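Local coordinates for protein UDP-N-acetylmuramate--L-alanine ligase (Thermotoga maritima, PDB 1J6U) that joins L-alanine to UDP-N-acetylmuramate at the expense of ATP, a cytoplasmic step of peptidoglycan biosynthesis, at residues 207-212 against 226-231; 322-327 against 427-432; 350-355 against 431-436. All coordinates share one frame; numbering follows the deposited sequence.

Contact 1: 207-212 against 226-231; sequences SAFEKI and ELTSHL
Glu210 reaches from helix 202-214 to the imidazole of His230 with one carboxylate oxygen, OE2, which accepts a hydrogen bond from NE2 at 3.1 Å. The N-H points almost straight at its target (173°), and OE2 lies in the plane of the ring, at its edge. From the other side the bond is less regular: NE2 comes to the syn side of OE2 but somewhat out of the carboxylate plane, the two flat groups being turned 30° against each other. The two side chains cross at about a right angle. Glu210 gets there through a bend at chi2 (92°), which swings the carboxylate across to the loop.

Beneath this polar bridge the branches of Leu231 divide the work. Its CD2 lies 3.4 Å from Glu210 OE2, so a methyl group packs beside the bonded oxygen, whereas CD1 meets Phe209 CB at 3.7 Å. Leu231 CG also sits over one face of the imidazole, toward its rim. Deeper still, Thr228 OG1 approaches Phe209 CG obliquely at 3.9 Å; this hydroxyl is buried by the contact and finds no partner in the model. The Phe209 ring itself meets Phe177 and Tyr205 edge-to-face.

The contact thus ties the loop between strands 218-222 and 234-236 to a helix of the middle domain. An apolar layer lies inside, and a carboxylate-imidazole bond lies nearer the solvent, where a negative charge on Glu210 would be expected to favour protonation of His230.

Contact 2: 322-327 against 427-432; sequences TNIYVI and ISVSEN
Asn323 ND2 is gripped by two oxygens: Asn432 OD1 across the contact, at 2.7 Å, and the carboxylate OE2 of Glu351. The bond to OD1 is moderately bent, 154° at the hydrogen. OD1 lies close to the amide plane of Asn323, but the donor is tilted from the carbonyl plane of Asn432; the two amides stand 61° apart, their side chains crossing at about a right angle. With CG of Asn323 trans to its own backbone N (chi1 -170°), the amide is carried toward Asn432, whose own CG is anti to its carbonyl carbon. At the other end of the Asn323 amide, OD1 has a weak hydrogen bond to Arg252 NH2, which would add some restraint there.

A backbone bond runs next to this pair. Asn432 N donates to Thr322 O at 3.1 Å, and Glu431 CB packs against the same oxygen at 3.4 Å. Asn323 O lies close to Asn432 CA, which offers it a CA-H...O contact at 3.0 Å.

Further along, Ile324 adds an apolar element. Its CG1 branch extends toward the loop, and the end of the branch approaches Val429 CG1; the two side chains cross nearly at right angles. Val429 also touches Phe450 and Tyr454 of helix 443-457, which extends the apolar patch onto that helix.

Asn323, with positive phi and psi, and Ile324 both face Asp319 in a G1 beta bulge, where the chain turns from strand 314-319 into the antiparallel strand 324-329. The whole is a bulged beta hairpin at the edge of the C-terminal domain's sheet, stitched to the loop that leads into strand 433-438.

Contact 3: 350-355 against 431-436; sequences NEKIVV and ENTVFL
Thr433 lies beside Lys352 on the sheet, the two side chains pointing the same way, and can be followed outward atom by atom. Its CB rests 3.8 Å from Lys352 O. There the side chain forks: OG1 lies against Lys352 CB at 3.5 Å, and CG2, trans to the backbone N (chi1, measured to OG1, is -62°), lies 3.3 Å from Lys352 O and also touches Val354 CG2. The same methyl covers one face of the Phe435 ring, toward its rim. OG1 donates a hydrogen bond to Glu431 O at 2.9 Å, standing above that carbonyl's plane, and is also hydrogen-bonded to Ser430 OG. With an alanine here, Glu431 O and Ser430 OG would probably lose their hydroxyl partner, and a gap would be likely to open beside Val354 CG2 and over the ring face where the methyl lay.

Val354 continues this face: its CB lies 3.8 Å from Phe435 CD2, an oblique approach to the ring, while Phe450 meets the same ring edge-to-face. On the reverse face Ile353 splits its contacts, CD1 touching Val434 CB and CG2 reaching Leu436 CD1 at 3.7 Å. Leu341 of helix 334-347 packs on Ile353, Val355 and Leu436 there.

Between the faces four backbone bonds join the strands, from Lys352 N to Asn432 O, Val434 N to Lys352 O, Val354 N to Val434 O and Leu436 N to Val354 O. The axes of 352-355 and 433-436 run 18° apart. This is regular parallel pairing of central strands in an alpha/beta sheet with helices packed on both faces, the Rossmann-like C-terminal domain of Mur ligases.

In the fold
The three contacts sample two domains of a Mur ligase. Contact 1 comes first along the chain, in the ATP-binding middle domain, with the Phe209 side chain about 5 Å from Gly121 in the predicted nucleotide site. Contacts 2 and 3 belong to the C-terminal domain, across the chain's centre; the centre of contact 1 lies about 44 and 41 Å from theirs. Those two, with centres about 6 Å apart, open in turn at 322-327 and 350-355 and end on the same stretch, 427-436, sharing Glu431 and Asn432. The C-terminal sheet is thus completed only when strand 433-438, late in the chain, inserts between strands 324-329 and 352-357, whereas contact 1 closes a short local excursion.

Contact 1: 207-212 against 226-231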
loop_
_atom_site.group_PDB
_atom_site.type_symbol
_atom_site.label_atom_id
_atom_site.label_comp_id
_atom_site.label_asym_id
_atom_site.label_seq_id
_atom_site.Cartn_x
_atom_site.Cartn_y
_atom_site.Cartn_z
ATOM N N SER A 207 -20.014 9.390 8.953
ATOM C CA SER A 207 -19.946 10.841 9.021
ATOM C C SER A 207 -18.627 11.371 8.531
ATOM O O SER A 207 -18.582 12.419 7.879
ATOM C CB SER A 207 -20.194 11.331 10.450
ATOM O OG SER A 207 -21.465 10.901 10.902
ATOM N N ALA A 208 -17.553 10.669 8.877
ATOM C CA ALA A 208 -16.216 11.060 8.438
ATOM C C ALA A 208 -16.176 11.123 6.909
ATOM O O ALA A 208 -15.654 12.082 6.339
ATOM C CB ALA A 208 -15.203 10.077 8.941
ATOM N N PHE A 209 -16.738 10.122 6.235
ATOM C CA PHE A 209 -16.735 10.148 4.774
ATOM C C PHE A 209 -17.631 11.244 4.235
ATOM O O PHE A 209 -17.249 11.987 3.317
ATOM C CB PHE A 209 -17.142 8.790 4.201
ATOM C CG PHE A 209 -16.038 7.796 4.237
ATOM C CD1 PHE A 209 -16.041 6.766 5.169
ATOM C CD2 PHE A 209 -14.942 7.948 3.403
ATOM C CE1 PHE A 209 -14.967 5.903 5.275
ATOM C CE2 PHE A 209 -13.855 7.098 3.493
ATOM C CZ PHE A 209 -13.865 6.070 4.432
ATOM N N GLU A 210 -18.817 11.337 4.823
ATOM C CA GLU A 210 -19.794 12.356 4.462
ATOM C C GLU A 210 -19.100 13.727 4.400
ATOM O O GLU A 210 -19.140 14.451 3.388
ATOM C CB GLU A 210 -20.879 12.397 5.529
ATOM C CG GLU A 210 -22.262 12.502 4.988
ATOM C CD GLU A 210 -22.874 11.144 4.797
ATOM O OE1 GLU A 210 -22.765 10.343 5.752
ATOM O OE2 GLU A 210 -23.461 10.888 3.715
ATOM N N LYS A 211 -18.445 14.036 5.505
ATOM C CA LYS A 211 -17.697 15.253 5.711
ATOM C C LYS A 211 -16.581 15.530 4.713
ATOM O O LYS A 211 -16.493 16.648 4.181
ATOM C CB LYS A 211 -17.111 15.260 7.130
ATOM C CG LYS A 211 -16.260 16.502 7.416
ATOM C CD LYS A 211 -15.947 16.642 8.892
ATOM C CE LYS A 211 -15.553 18.067 9.203
ATOM N NZ LYS A 211 -15.584 18.316 10.671
ATOM N N ILE A 212 -15.716 14.547 4.452
ATOM C CA ILE A 212 -14.648 14.837 3.499
ATOM C C ILE A 212 -15.258 14.992 2.112
ATOM O O ILE A 212 -14.809 15.834 1.327
ATOM C CB ILE A 212 -13.527 13.769 3.488
ATOM C CG1 ILE A 212 -12.370 14.291 2.655
ATOM C CG2 ILE A 212 -14.029 12.442 2.936
ATOM C CD1 ILE A 212 -11.178 13.446 2.744
ATOM N N GLU A 226 -21.399 -0.437 -0.242
ATOM C CA GLU A 226 -22.621 -0.106 0.497
ATOM C C GLU A 226 -22.553 1.230 1.203
ATOM O O GLU A 226 -23.380 2.101 0.967
ATOM C CB GLU A 226 -22.986 -1.207 1.519
ATOM N N LEU A 227 -21.542 1.389 2.045
ATOM C CA LEU A 227 -21.342 2.586 2.849
ATOM C C LEU A 227 -21.034 3.891 2.152
ATOM O O LEU A 227 -21.398 4.963 2.627
ATOM C CB LEU A 227 -20.178 2.346 3.787
ATOM C CG LEU A 227 -20.366 2.348 5.288
ATOM C CD1 LEU A 227 -21.513 1.447 5.629
ATOM C CD2 LEU A 227 -19.066 1.879 5.954
ATOM N N THR A 228 -20.400 3.824 1.002
ATOM C CA THR A 228 -19.925 5.054 0.440
ATOM C C THR A 228 -20.270 5.404 -1.006
ATOM O O THR A 228 -19.928 6.478 -1.484
ATOM C CB THR A 228 -18.385 5.021 0.707
ATOM O OG1 THR A 228 -17.923 6.296 1.137
ATOM C CG2 THR A 228 -17.621 4.529 -0.497
ATOM N N SER A 229 -20.994 4.527 -1.686
ATOM C CA SER A 229 -21.309 4.743 -3.091
ATOM C C SER A 229 -22.050 6.017 -3.454
ATOM O O SER A 229 -21.747 6.661 -4.463
ATOM C CB SER A 229 -22.089 3.560 -3.627
ATOM O OG SER A 229 -23.219 3.337 -2.824
ATOM N N HIS A 230 -23.037 6.358 -2.641
ATOM C CA HIS A 230 -23.843 7.533 -2.878
ATOM C C HIS A 230 -23.021 8.845 -2.822
ATOM O O HIS A 230 -23.416 9.862 -3.380
ATOM C CB HIS A 230 -24.989 7.564 -1.852
ATOM C CG HIS A 230 -24.538 7.905 -0.467
ATOM N ND1 HIS A 230 -23.970 6.979 0.383
ATOM C CD2 HIS A 230 -24.480 9.095 0.179
ATOM C CE1 HIS A 230 -23.579 7.584 1.490
ATOM N NE2 HIS A 230 -23.877 8.869 1.391
ATOM N N LEU A 231 -21.872 8.829 -2.168
ATOM C CA LEU A 231 -21.089 10.045 -2.080
ATOM C C LEU A 231 -20.383 10.413 -3.368
ATOM O O LEU A 231 -19.895 11.529 -3.528
ATOM C CB LEU A 231 -20.031 9.919 -0.982
ATOM C CG LEU A 231 -20.567 9.543 0.387
ATOM C CD1 LEU A 231 -19.410 9.454 1.334
ATOM C CD2 LEU A 231 -21.557 10.582 0.876
#

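Contact 2: 322-327 against 427-432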
loop_
_atom_site.group_PDB
_atom_site.type_symbol
_atom_site.label_atom_id
_atom_site.label_comp_id
_atom_site.label_asym_id
_atom_site.label_seq_id
_atom_site.Cartn_x
_atom_site.Cartn_y
_atom_site.Cartn_z
ATOM N N THR A 322 14.881 -20.886 -15.757
ATOM C CA THR A 322 14.328 -21.932 -14.940
ATOM C C THR A 322 12.818 -21.905 -14.718
ATOM O O THR A 322 12.220 -22.879 -14.217
ATOM C CB THR A 322 15.118 -21.818 -13.664
ATOM O OG1 THR A 322 15.560 -23.107 -13.265
ATOM C CG2 THR A 322 14.352 -21.075 -12.631
ATOM N N ASN A 323 12.217 -20.794 -15.153
ATOM C CA ASN A 323 10.810 -20.498 -14.984
ATOM C C ASN A 323 10.480 -20.467 -13.472
ATOM O O ASN A 323 9.531 -21.114 -12.985
ATOM C CB ASN A 323 9.903 -21.497 -15.724
ATOM C CG ASN A 323 8.463 -21.028 -15.727
ATOM O OD1 ASN A 323 8.191 -19.818 -15.622
ATOM N ND2 ASN A 323 7.534 -21.958 -15.844
ATOM N N ILE A 324 11.292 -19.717 -12.731
ATOM C CA ILE A 324 11.091 -19.578 -11.294
ATOM C C ILE A 324 10.833 -18.130 -10.888
ATOM O O ILE A 324 11.551 -17.211 -11.292
ATOM C CB ILE A 324 12.307 -20.127 -10.506
ATOM C CG1 ILE A 324 12.191 -21.635 -10.430
ATOM C CG2 ILE A 324 12.324 -19.580 -9.068
ATOM C CD1 ILE A 324 13.486 -22.289 -10.041
ATOM N N TYR A 325 9.805 -17.933 -10.079
ATOM C CA TYR A 325 9.471 -16.589 -9.612
ATOM C C TYR A 325 9.398 -16.489 -8.097
ATOM O O TYR A 325 8.929 -17.402 -7.408
ATOM C CB TYR A 325 8.081 -16.150 -10.143
ATOM C CG TYR A 325 7.960 -16.027 -11.653
ATOM C CD1 TYR A 325 7.829 -17.160 -12.435
ATOM C CD2 TYR A 325 7.943 -14.765 -12.293
ATOM C CE1 TYR A 325 7.676 -17.075 -13.804
ATOM C CE2 TYR A 325 7.785 -14.658 -13.692
ATOM C CZ TYR A 325 7.644 -15.830 -14.426
ATOM O OH TYR A 325 7.394 -15.826 -15.759
ATOM N N VAL A 326 9.836 -15.363 -7.573
ATOM C CA VAL A 326 9.688 -15.105 -6.146
ATOM C C VAL A 326 8.829 -13.835 -6.147
ATOM O O VAL A 326 9.211 -12.771 -6.670
ATOM C CB VAL A 326 11.057 -14.845 -5.438
ATOM C CG1 VAL A 326 10.803 -14.462 -3.989
ATOM C CG2 VAL A 326 11.950 -16.116 -5.495
ATOM N N ILE A 327 7.662 -13.950 -5.554
ATOM C CA ILE A 327 6.719 -12.839 -5.508
ATOM C C ILE A 327 6.378 -12.445 -4.060
ATOM O O ILE A 327 6.194 -13.315 -3.194
ATOM C CB ILE A 327 5.409 -13.238 -6.287
ATOM C CG1 ILE A 327 5.739 -13.431 -7.769
ATOM C CG2 ILE A 327 4.341 -12.132 -6.190
ATOM C CD1 ILE A 327 4.520 -13.796 -8.636
ATOM N N ILE A 427 12.749 -24.351 2.069
ATOM C CA ILE A 427 12.189 -24.451 0.740
ATOM C C ILE A 427 13.008 -25.208 -0.310
ATOM O O ILE A 427 14.228 -25.041 -0.439
ATOM C CB ILE A 427 11.824 -23.024 0.256
ATOM C CG1 ILE A 427 10.839 -22.400 1.248
ATOM C CG2 ILE A 427 11.171 -23.059 -1.085
ATOM C CD1 ILE A 427 10.913 -20.905 1.275
ATOM N N SER A 428 12.308 -26.076 -1.030
ATOM C CA SER A 428 12.890 -26.871 -2.101
ATOM C C SER A 428 12.774 -26.033 -3.380
ATOM O O SER A 428 11.665 -25.736 -3.821
ATOM C CB SER A 428 12.080 -28.147 -2.265
ATOM O OG SER A 428 12.584 -28.943 -3.315
ATOM N N VAL A 429 13.893 -25.627 -3.968
ATOM C CA VAL A 429 13.807 -24.853 -5.189
ATOM C C VAL A 429 13.554 -25.735 -6.389
ATOM O O VAL A 429 14.397 -26.493 -6.784
ATOM C CB VAL A 429 15.058 -24.067 -5.449
ATOM C CG1 VAL A 429 14.930 -23.331 -6.783
ATOM C CG2 VAL A 429 15.263 -23.062 -4.341
ATOM N N SER A 430 12.376 -25.627 -6.977
ATOM C CA SER A 430 12.042 -26.406 -8.161
ATOM C C SER A 430 11.712 -25.494 -9.364
ATOM O O SER A 430 11.251 -24.372 -9.186
ATOM C CB SER A 430 10.846 -27.297 -7.848
ATOM O OG SER A 430 9.842 -26.544 -7.185
ATOM N N GLU A 431 11.961 -25.980 -10.576
ATOM C CA GLU A 431 11.651 -25.251 -11.806
ATOM C C GLU A 431 10.151 -25.066 -11.900
ATOM O O GLU A 431 9.387 -25.790 -11.247
ATOM C CB GLU A 431 11.942 -26.072 -13.034
ATOM C CG GLU A 431 13.288 -26.570 -13.230
ATOM C CD GLU A 431 13.348 -27.384 -14.521
ATOM O OE1 GLU A 431 12.438 -28.268 -14.760
ATOM O OE2 GLU A 431 14.313 -27.108 -15.282
ATOM N N ASN A 432 9.749 -24.158 -12.789
ATOM C CA ASN A 432 8.336 -23.875 -13.058
ATOM C C ASN A 432 7.561 -23.695 -11.796
ATOM O O ASN A 432 6.500 -24.303 -11.612
ATOM C CB ASN A 432 7.728 -25.012 -13.863
ATOM C CG ASN A 432 8.478 -25.237 -15.141
ATOM O OD1 ASN A 432 8.903 -24.274 -15.789
ATOM N ND2 ASN A 432 8.674 -26.495 -15.509
#

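Contact 3: 350-355 against 431-436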
loop_
_atom_site.group_PDB
_atom_site.type_symbol
_atom_site.label_atom_id
_atom_site.label_comp_id
_atom_site.label_asym_id
_atom_site.label_seq_id
_atom_site.Cartn_x
_atom_site.Cartn_y
_atom_site.Cartn_z
ATOM N N ASN A 350 -0.013 -22.804 -15.278
ATOM C CA ASN A 350 0.513 -24.132 -15.048
ATOM C C ASN A 350 1.575 -24.336 -14.019
ATOM O O ASN A 350 1.765 -25.446 -13.559
ATOM C CB ASN A 350 0.993 -24.705 -16.358
ATOM C CG ASN A 350 -0.135 -24.886 -17.326
ATOM O OD1 ASN A 350 -1.128 -25.546 -17.010
ATOM N ND2 ASN A 350 -0.012 -24.290 -18.506
ATOM N N GLU A 351 2.259 -23.277 -13.646
ATOM C CA GLU A 351 3.322 -23.402 -12.656
ATOM C C GLU A 351 2.850 -23.903 -11.274
ATOM O O GLU A 351 1.655 -23.889 -10.941
ATOM C CB GLU A 351 4.042 -22.050 -12.485
ATOM C CG GLU A 351 4.911 -21.588 -13.689
ATOM C CD GLU A 351 4.104 -21.143 -14.946
ATOM O OE1 GLU A 351 2.860 -20.994 -14.888
ATOM O OE2 GLU A 351 4.735 -20.941 -16.004
ATOM N N LYS A 352 3.810 -24.371 -10.484
ATOM C CA LYS A 352 3.550 -24.839 -9.127
ATOM C C LYS A 352 3.506 -23.575 -8.267
ATOM O O LYS A 352 4.396 -22.717 -8.359
ATOM C CB LYS A 352 4.696 -25.738 -8.661
ATOM C CG LYS A 352 4.563 -26.280 -7.248
ATOM C CD LYS A 352 5.175 -27.666 -7.153
ATOM C CE LYS A 352 5.940 -27.919 -5.856
ATOM N NZ LYS A 352 7.296 -27.298 -5.898
ATOM N N ILE A 353 2.461 -23.444 -7.458
ATOM C CA ILE A 353 2.315 -22.286 -6.584
ATOM C C ILE A 353 2.628 -22.682 -5.156
ATOM O O ILE A 353 1.954 -23.558 -4.578
ATOM C CB ILE A 353 0.890 -21.719 -6.610
ATOM C CG1 ILE A 353 0.484 -21.425 -8.044
ATOM C CG2 ILE A 353 0.842 -20.424 -5.800
ATOM C CD1 ILE A 353 1.448 -20.516 -8.757
ATOM N N VAL A 354 3.657 -22.043 -4.602
ATOM C CA VAL A 354 4.099 -22.307 -3.235
ATOM C C VAL A 354 3.946 -21.063 -2.369
ATOM O O VAL A 354 4.561 -20.025 -2.635
ATOM C CB VAL A 354 5.565 -22.713 -3.188
ATOM C CG1 VAL A 354 5.983 -22.868 -1.752
ATOM C CG2 VAL A 354 5.766 -24.007 -3.954
ATOM N N VAL A 355 3.111 -21.168 -1.345
ATOM C CA VAL A 355 2.888 -20.055 -0.443
ATOM C C VAL A 355 3.627 -20.256 0.873
ATOM O O VAL A 355 3.516 -21.300 1.505
ATOM C CB VAL A 355 1.417 -19.886 -0.131
ATOM C CG1 VAL A 355 1.206 -18.662 0.754
ATOM C CG2 VAL A 355 0.653 -19.760 -1.404
ATOM N N GLU A 431 11.961 -25.980 -10.576
ATOM C CA GLU A 431 11.651 -25.251 -11.806
ATOM C C GLU A 431 10.151 -25.066 -11.900
ATOM O O GLU A 431 9.387 -25.790 -11.247
ATOM C CB GLU A 431 11.942 -26.072 -13.034
ATOM C CG GLU A 431 13.288 -26.570 -13.230
ATOM C CD GLU A 431 13.348 -27.384 -14.521
ATOM O OE1 GLU A 431 12.438 -28.268 -14.760
ATOM O OE2 GLU A 431 14.313 -27.108 -15.282
ATOM N N ASN A 432 9.749 -24.158 -12.789
ATOM C CA ASN A 432 8.336 -23.875 -13.058
ATOM C C ASN A 432 7.561 -23.695 -11.796
ATOM O O ASN A 432 6.500 -24.303 -11.612
ATOM C CB ASN A 432 7.728 -25.012 -13.863
ATOM C CG ASN A 432 8.478 -25.237 -15.141
ATOM O OD1 ASN A 432 8.903 -24.274 -15.789
ATOM N ND2 ASN A 432 8.674 -26.495 -15.509
ATOM N N THR A 433 8.090 -22.848 -10.926
ATOM C CA THR A 433 7.446 -22.649 -9.656
ATOM C C THR A 433 7.466 -21.215 -9.265
ATOM O O THR A 433 8.433 -20.476 -9.515
ATOM C CB THR A 433 8.142 -23.478 -8.529
ATOM O OG1 THR A 433 8.032 -24.868 -8.835
ATOM C CG2 THR A 433 7.468 -23.248 -7.190
ATOM N N VAL A 434 6.359 -20.822 -8.663
ATOM C CA VAL A 434 6.218 -19.478 -8.189
ATOM C C VAL A 434 6.199 -19.560 -6.688
ATOM O O VAL A 434 5.359 -20.248 -6.112
ATOM C CB VAL A 434 4.896 -18.854 -8.642
ATOM C CG1 VAL A 434 4.656 -17.549 -7.842
ATOM C CG2 VAL A 434 4.939 -18.591 -10.167
ATOM N N PHE A 435 7.131 -18.865 -6.057
ATOM C CA PHE A 435 7.162 -18.843 -4.606
ATOM C C PHE A 435 6.589 -17.502 -4.165
ATOM O O PHE A 435 7.169 -16.428 -4.416
ATOM C CB PHE A 435 8.593 -18.987 -4.079
ATOM C CG PHE A 435 9.244 -20.233 -4.501
ATOM C CD1 PHE A 435 10.023 -20.259 -5.635
ATOM C CD2 PHE A 435 9.061 -21.405 -3.778
ATOM C CE1 PHE A 435 10.631 -21.455 -6.062
ATOM C CE2 PHE A 435 9.652 -22.590 -4.192
ATOM C CZ PHE A 435 10.443 -22.619 -5.340
ATOM N N LEU A 436 5.432 -17.571 -3.530
ATOM C CA LEU A 436 4.791 -16.369 -3.031
ATOM C C LEU A 436 5.056 -16.227 -1.536
ATOM O O LEU A 436 4.538 -17.022 -0.736
ATOM C CB LEU A 436 3.283 -16.454 -3.198
ATOM C CG LEU A 436 2.699 -16.734 -4.556
ATOM C CD1 LEU A 436 1.193 -17.054 -4.395
ATOM C CD2 LEU A 436 2.957 -15.538 -5.441
#